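Local coordinates for thermostable monoacylglycerol lipase (Bacillus, PDB 4LHE), which probably hydrolyses monoacylglycerols to free fatty acid and glycerol, as a heat-stable lipase of the alpha/beta-hydrolase fold, at residues Lys178-Val192 against Gly202-Thr214. Sequence-based numbering, arbitrary orientation.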
# COMPACT_ATOMS: atom_id res chain seq x y z
N LYS A 178 -11.87 5.36 -5.04
CA LYS A 178 -13.05 5.52 -4.20
C LYS A 178 -14.34 5.40 -5.01
O LYS A 178 -15.31 4.77 -4.57
CB LYS A 178 -13.00 6.88 -3.52
CG LYS A 178 -14.21 7.19 -2.67
CD LYS A 178 -14.09 8.62 -2.19
CE LYS A 178 -15.14 8.97 -1.16
NZ LYS A 178 -14.67 10.13 -0.34
N ALA A 179 -14.35 5.99 -6.20
CA ALA A 179 -15.51 5.95 -7.08
C ALA A 179 -15.94 4.52 -7.40
O ALA A 179 -17.14 4.23 -7.53
CB ALA A 179 -15.23 6.72 -8.37
N LYS A 180 -14.96 3.63 -7.51
CA LYS A 180 -15.23 2.29 -7.98
C LYS A 180 -15.19 1.21 -6.90
O LYS A 180 -15.02 0.05 -7.24
CB LYS A 180 -14.24 1.92 -9.09
CG LYS A 180 -14.33 2.79 -10.33
CD LYS A 180 -15.56 2.44 -11.15
CE LYS A 180 -16.58 3.58 -11.15
NZ LYS A 180 -16.38 4.54 -12.28
N LEU A 181 -15.38 1.57 -5.63
CA LEU A 181 -15.36 0.59 -4.53
C LEU A 181 -16.35 -0.56 -4.72
O LEU A 181 -16.04 -1.73 -4.46
CB LEU A 181 -15.59 1.28 -3.18
CG LEU A 181 -14.40 2.10 -2.69
CD1 LEU A 181 -14.68 2.84 -1.39
CD2 LEU A 181 -13.16 1.19 -2.53
N ASP A 182 -17.53 -0.21 -5.22
CA ASP A 182 -18.61 -1.17 -5.49
C ASP A 182 -18.19 -2.33 -6.40
O ASP A 182 -18.83 -3.38 -6.40
CB ASP A 182 -19.78 -0.41 -6.11
CG ASP A 182 -19.36 0.43 -7.29
OD1 ASP A 182 -18.96 1.61 -7.09
OD2 ASP A 182 -19.41 -0.09 -8.43
N ARG A 183 -17.12 -2.14 -7.17
CA ARG A 183 -16.59 -3.20 -8.03
C ARG A 183 -15.93 -4.33 -7.23
O ARG A 183 -15.72 -5.43 -7.75
CB ARG A 183 -15.56 -2.63 -9.02
CG ARG A 183 -15.99 -1.37 -9.80
CD ARG A 183 -16.77 -1.70 -11.07
NE ARG A 183 -16.91 -0.54 -11.97
CZ ARG A 183 -17.99 0.25 -12.03
NH1 ARG A 183 -19.03 0.02 -11.24
NH2 ARG A 183 -18.02 1.28 -12.88
N ILE A 184 -15.58 -4.05 -5.97
CA ILE A 184 -14.87 -5.02 -5.13
C ILE A 184 -15.84 -5.99 -4.45
O ILE A 184 -16.68 -5.58 -3.67
CB ILE A 184 -14.02 -4.32 -4.05
CG1 ILE A 184 -12.98 -3.40 -4.69
CG2 ILE A 184 -13.31 -5.34 -3.20
CD1 ILE A 184 -12.16 -2.59 -3.67
N VAL A 185 -15.70 -7.29 -4.73
CA VAL A 185 -16.56 -8.28 -4.09
C VAL A 185 -15.83 -9.37 -3.27
O VAL A 185 -16.49 -10.25 -2.69
CB VAL A 185 -17.50 -8.97 -5.12
CG1 VAL A 185 -18.30 -7.93 -5.91
CG2 VAL A 185 -16.70 -9.86 -6.04
N CYS A 186 -14.50 -9.32 -3.22
CA CYS A 186 -13.76 -10.37 -2.52
C CYS A 186 -13.71 -10.08 -1.03
O CYS A 186 -13.97 -8.94 -0.61
CB CYS A 186 -12.35 -10.50 -3.09
SG CYS A 186 -11.33 -9.03 -2.86
N PRO A 187 -13.43 -11.11 -0.20
CA PRO A 187 -13.28 -10.89 1.24
C PRO A 187 -12.31 -9.74 1.58
O PRO A 187 -11.26 -9.59 0.94
CB PRO A 187 -12.71 -12.23 1.73
CG PRO A 187 -13.35 -13.23 0.83
CD PRO A 187 -13.37 -12.55 -0.55
N ALA A 188 -12.66 -8.94 2.57
CA ALA A 188 -11.81 -7.81 2.93
C ALA A 188 -11.48 -7.79 4.43
O ALA A 188 -12.35 -8.01 5.26
CB ALA A 188 -12.47 -6.49 2.49
N LEU A 189 -10.21 -7.58 4.75
CA LEU A 189 -9.74 -7.43 6.12
C LEU A 189 -9.08 -6.06 6.18
O LEU A 189 -8.05 -5.82 5.54
CB LEU A 189 -8.73 -8.53 6.48
CG LEU A 189 -8.04 -8.42 7.85
CD1 LEU A 189 -9.06 -8.52 8.95
CD2 LEU A 189 -6.94 -9.48 8.05
N ILE A 190 -9.67 -5.16 6.95
CA ILE A 190 -9.30 -3.75 6.89
C ILE A 190 -8.64 -3.32 8.19
O ILE A 190 -9.32 -3.21 9.22
CB ILE A 190 -10.56 -2.89 6.62
CG1 ILE A 190 -11.20 -3.28 5.28
CG2 ILE A 190 -10.24 -1.40 6.60
CD1 ILE A 190 -12.54 -2.60 5.01
N PHE A 191 -7.32 -3.09 8.15
CA PHE A 191 -6.58 -2.55 9.28
C PHE A 191 -6.60 -1.03 9.35
O PHE A 191 -6.48 -0.35 8.32
CB PHE A 191 -5.11 -3.01 9.23
CG PHE A 191 -4.92 -4.48 9.50
CD1 PHE A 191 -5.08 -5.00 10.78
CD2 PHE A 191 -4.58 -5.35 8.46
CE1 PHE A 191 -4.91 -6.36 11.02
CE2 PHE A 191 -4.39 -6.70 8.71
CZ PHE A 191 -4.56 -7.21 9.97
N VAL A 192 -6.71 -0.49 10.56
CA VAL A 192 -6.68 0.95 10.74
C VAL A 192 -6.01 1.30 12.06
O VAL A 192 -6.32 0.73 13.11
CB VAL A 192 -8.08 1.58 10.64
CG1 VAL A 192 -9.03 0.96 11.66
CG2 VAL A 192 -8.00 3.09 10.81
N GLY A 202 -11.24 7.36 9.46
CA GLY A 202 -12.55 7.26 8.86
C GLY A 202 -12.52 6.66 7.46
O GLY A 202 -13.56 6.23 6.96
N ASN A 203 -11.34 6.62 6.84
CA ASN A 203 -11.19 6.01 5.51
C ASN A 203 -11.58 4.53 5.57
O ASN A 203 -12.12 3.97 4.62
CB ASN A 203 -9.77 6.21 4.96
CG ASN A 203 -9.61 7.51 4.14
OD1 ASN A 203 -9.19 7.49 2.99
ND2 ASN A 203 -9.95 8.64 4.76
N ALA A 204 -11.32 3.91 6.72
CA ALA A 204 -11.69 2.52 6.95
C ALA A 204 -13.19 2.32 6.74
O ALA A 204 -13.63 1.37 6.07
CB ALA A 204 -11.30 2.12 8.35
N ASP A 205 -13.98 3.23 7.32
CA ASP A 205 -15.44 3.16 7.22
C ASP A 205 -15.94 3.37 5.79
O ASP A 205 -16.86 2.69 5.35
CB ASP A 205 -16.07 4.17 8.18
CG ASP A 205 -15.74 3.86 9.62
OD1 ASP A 205 -15.93 2.70 10.02
OD2 ASP A 205 -15.29 4.77 10.36
N ILE A 206 -15.32 4.30 5.07
CA ILE A 206 -15.67 4.56 3.67
C ILE A 206 -15.37 3.35 2.78
O ILE A 206 -16.15 3.01 1.88
CB ILE A 206 -14.90 5.79 3.13
CG1 ILE A 206 -15.26 7.02 3.97
CG2 ILE A 206 -15.18 6.00 1.66
CD1 ILE A 206 -14.21 8.15 3.95
N ILE A 207 -14.23 2.71 3.04
CA ILE A 207 -13.88 1.49 2.33
C ILE A 207 -14.91 0.41 2.69
O ILE A 207 -15.50 -0.21 1.80
CB ILE A 207 -12.44 1.04 2.70
CG1 ILE A 207 -11.43 2.03 2.12
CG2 ILE A 207 -12.17 -0.39 2.20
CD1 ILE A 207 -10.01 1.88 2.67
N PHE A 208 -15.15 0.25 3.99
CA PHE A 208 -16.07 -0.77 4.48
C PHE A 208 -17.49 -0.61 3.90
O PHE A 208 -18.14 -1.60 3.53
CB PHE A 208 -16.09 -0.76 6.02
CG PHE A 208 -16.97 -1.82 6.64
CD1 PHE A 208 -16.43 -3.04 7.03
CD2 PHE A 208 -18.32 -1.58 6.85
CE1 PHE A 208 -17.24 -4.01 7.62
CE2 PHE A 208 -19.13 -2.55 7.43
CZ PHE A 208 -18.59 -3.76 7.81
N GLN A 209 -17.97 0.62 3.80
CA GLN A 209 -19.31 0.84 3.28
C GLN A 209 -19.35 0.76 1.76
O GLN A 209 -20.31 0.24 1.18
CB GLN A 209 -19.90 2.18 3.78
CG GLN A 209 -20.01 2.31 5.31
CD GLN A 209 -20.85 1.21 5.98
OE1 GLN A 209 -21.58 0.46 5.32
NE2 GLN A 209 -20.75 1.12 7.31
N GLY A 210 -18.29 1.21 1.10
CA GLY A 210 -18.28 1.32 -0.35
C GLY A 210 -18.10 0.03 -1.13
O GLY A 210 -18.50 -0.05 -2.31
N ILE A 211 -17.47 -0.98 -0.53
CA ILE A 211 -17.27 -2.25 -1.22
C ILE A 211 -18.53 -3.11 -1.14
O ILE A 211 -19.31 -3.00 -0.19
CB ILE A 211 -16.08 -3.07 -0.66
CG1 ILE A 211 -16.32 -3.39 0.83
CG2 ILE A 211 -14.76 -2.31 -0.89
CD1 ILE A 211 -15.14 -4.05 1.53
N SER A 212 -18.70 -3.97 -2.13
CA SER A 212 -19.87 -4.84 -2.18
C SER A 212 -19.55 -6.23 -1.62
O SER A 212 -20.40 -7.13 -1.62
CB SER A 212 -20.39 -4.93 -3.62
OG SER A 212 -20.67 -3.64 -4.12
N SER A 213 -18.32 -6.38 -1.13
CA SER A 213 -17.86 -7.55 -0.37
C SER A 213 -18.84 -7.98 0.73
O SER A 213 -19.24 -7.17 1.56
CB SER A 213 -16.51 -7.22 0.27
OG SER A 213 -15.58 -6.80 -0.71
N THR A 214 -19.19 -9.27 0.75
CA THR A 214 -20.12 -9.80 1.75
C THR A 214 -19.38 -10.22 3.02
O THR A 214 -19.95 -10.23 4.12
CB THR A 214 -20.96 -10.98 1.20
OG1 THR A 214 -20.11 -12.07 0.83
CG2 THR A 214 -21.75 -10.56 -0.03
O HOH W 1 -16.78 -11.40 -0.16
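Ile-211, the first residue to leave helical geometry after helix 202-210, fills the angle between the 3-10 turn and loop of 181-187 and strand 188-192. From its CB, which faces the carbonyl oxygens of Leu-181 and Ile-184, the side chain forks. CG2 turns to Ile-184, 3.8 Å from both its CB and its CD1, and also meets CD2 of Leu-181. CG1 lies between the backbone N and the carbonyl carbon (chi1 60°), and with an extended second torsion CD1 reaches Ala-188 CB, 3.7 Å away; a methyl there admits the branched isoleucine close to the strand.

Ser-212 N gives its hydrogen to Ile-184 O at 3.0 Å, and its hydroxyl OG donates to Asp-182 O, in the carbonyl plane and on a lone pair. Ser-213 OG donates to Cys-186 O over 2.7 Å, tilted 22° from that carbonyl's plane. Serine suits both places: its short hydroxyl reaches a main-chain carbonyl of the neighbouring segment. With an alanine at Ser-213, the Cys-186 carbonyl would probably lose this donor, leaving the segment after helix 202-210 less firmly joined to the one before strand 188-192.

Gly-210 suits its place because a CB there would run into Leu-181 CD1. Toward the N-terminal end of the helix, Ile-190 reaches CD1 to within 3.6 Å of Ile-207 CG2, while the small Ala-204 lets Ile-190 and Val-192 lie against its CB.

Strand 188-192 and helix 202-210 run nearly antiparallel (167°), their axes 8.6 Å apart, beginning a beta-alpha-beta crossover to strand 216-221. In the central sheet, strand 188-193 lies between 115-119 and 216-221; Phe-191 turns away to pack on helix 234-247.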